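Local coordinates for protein X-PRO dipeptidase (Streptococcus pyogenes M1 GAS, PDB 3O5V) that is the creatinase/prolidase N-terminal domain of an M24B-family enzyme that probably uses manganese to hydrolyse Xaa-Pro dipeptides, at residues A59-V62 with A63-S66. Sequence-based numbering, arbitrary orientation.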
loop_
_atom_site.group_PDB
_atom_site.type_symbol
_atom_site.label_atom_id
_atom_site.label_comp_id
_atom_site.label_asym_id
_atom_site.label_seq_id
_atom_site.Cartn_x
_atom_site.Cartn_y
_atom_site.Cartn_z
ATOM N N ALA A 59 1.890 12.784 7.403
ATOM C CA ALA A 59 1.362 14.090 6.996
ATOM C C ALA A 59 2.456 14.945 6.374
ATOM O O ALA A 59 2.212 15.661 5.407
ATOM C CB ALA A 59 0.771 14.812 8.197
ATOM N N LEU A 60 3.666 14.868 6.926
ATOM C CA LEU A 60 4.767 15.697 6.418
ATOM C C LEU A 60 5.139 15.402 4.949
ATOM O O LEU A 60 5.775 16.242 4.278
ATOM C CB LEU A 60 5.978 15.608 7.347
ATOM C CG LEU A 60 6.755 14.288 7.418
ATOM C CD1 LEU A 60 7.839 14.281 6.355
ATOM C CD2 LEU A 60 7.382 14.131 8.791
ATOM N N GLU A 61 4.734 14.229 4.459
ATOM C CA GLU A 61 5.004 13.815 3.061
ATOM C C GLU A 61 3.890 14.113 2.043
ATOM O O GLU A 61 4.099 13.947 0.828
ATOM C CB GLU A 61 5.296 12.306 3.011
ATOM C CG GLU A 61 6.544 11.869 3.723
ATOM C CD GLU A 61 7.827 12.250 3.004
ATOM O OE1 GLU A 61 7.769 12.775 1.862
ATOM O OE2 GLU A 61 8.905 11.993 3.585
ATOM N N VAL A 62 2.705 14.510 2.519
ATOM C CA VAL A 62 1.529 14.657 1.633
ATOM C C VAL A 62 1.793 15.604 0.456
ATOM O O VAL A 62 1.522 15.260 -0.708
ATOM C CB VAL A 62 0.236 15.092 2.413
ATOM C CG1 VAL A 62 -0.906 15.392 1.453
ATOM C CG2 VAL A 62 -0.196 14.005 3.385
ATOM N N ALA A 63 2.325 16.782 0.762
ATOM C CA ALA A 63 2.563 17.813 -0.258
ATOM C C ALA A 63 3.503 17.323 -1.362
ATOM O O ALA A 63 3.186 17.442 -2.542
ATOM C CB ALA A 63 3.095 19.088 0.377
ATOM N N ARG A 64 4.638 16.742 -0.978
ATOM C CA ARG A 64 5.579 16.189 -1.957
ATOM C C ARG A 64 4.988 15.032 -2.769
ATOM O O ARG A 64 5.146 14.993 -3.990
ATOM C CB ARG A 64 6.893 15.763 -1.287
ATOM C CG ARG A 64 7.678 16.973 -0.790
ATOM C CD ARG A 64 8.946 16.666 0.016
ATOM N NE ARG A 64 8.800 15.760 1.171
ATOM C CZ ARG A 64 9.581 15.828 2.247
ATOM N NH1 ARG A 64 10.519 16.770 2.323
ATOM N NH2 ARG A 64 9.427 14.982 3.254
ATOM N N ALA A 65 4.333 14.089 -2.093
ATOM C CA ALA A 65 3.687 12.956 -2.778
ATOM C C ALA A 65 2.690 13.436 -3.837
ATOM O O ALA A 65 2.691 12.933 -4.978
ATOM C CB ALA A 65 2.991 12.041 -1.772
ATOM N N SER A 66 1.873 14.423 -3.452
ATOM C CA SER A 66 0.802 14.973 -4.305
ATOM C C SER A 66 1.297 15.640 -5.593
ATOM O O SER A 66 0.547 15.733 -6.566
ATOM C CB SER A 66 -0.064 15.959 -3.511
ATOM O OG SER A 66 -0.732 15.304 -2.448
HETATM O O HOH W 1 2.614 17.753 3.524
HETATM O O HOH W 2 5.693 17.092 1.706
#
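Arg64 and Glu61 form an i to i+3 salt bridge at the start of helix 62-68, where Glu61 immediately precedes the helix, a worked example of how a helix start combines side-chain pairing with water insertion. The helix follows strand 54-58 of the mixed sheet in this creatinase/prolidase N-terminal domain. Along Arg64, CB passes 3.9 Å from Glu61 O; CG is anti to the carbonyl carbon and the chain bends at chi3 (-53°), bringing the guanidinium back over the preceding turn. There Arg64 NH2 lies 3.1 Å from Glu61 OE2, which sits at the guanidinium edge, near its plane. The carboxylate plane is turned 40° from that of the guanidinium, and contacts to the other carboxylate oxygen are less certain. Leu60 CD1 approaches Arg64 NH2 obliquely at 3.6 Å. The Glu61 side chain also rests on Phe34 and Cys36, while Ala65 packs on Leu55 of the strand.

Direct i to i+4 backbone bonding in residues 59-66 begins with Ala65 N to Glu61 O, after an i to i+3 bond from Val62 N to Ala59 O. At the two preceding positions, a water takes the N-H of Ala63 and donates to Ala59 O, and a second joins Arg64 N to Leu60 O, so both i to i+4 links are water-mediated. Val62 O, by contrast, accepts twice: Ser66 N comes nearly end-on to the carbonyl at 2.9 Å, and Ser66 OG donates from 42° above the carbonyl plane at 2.8 Å.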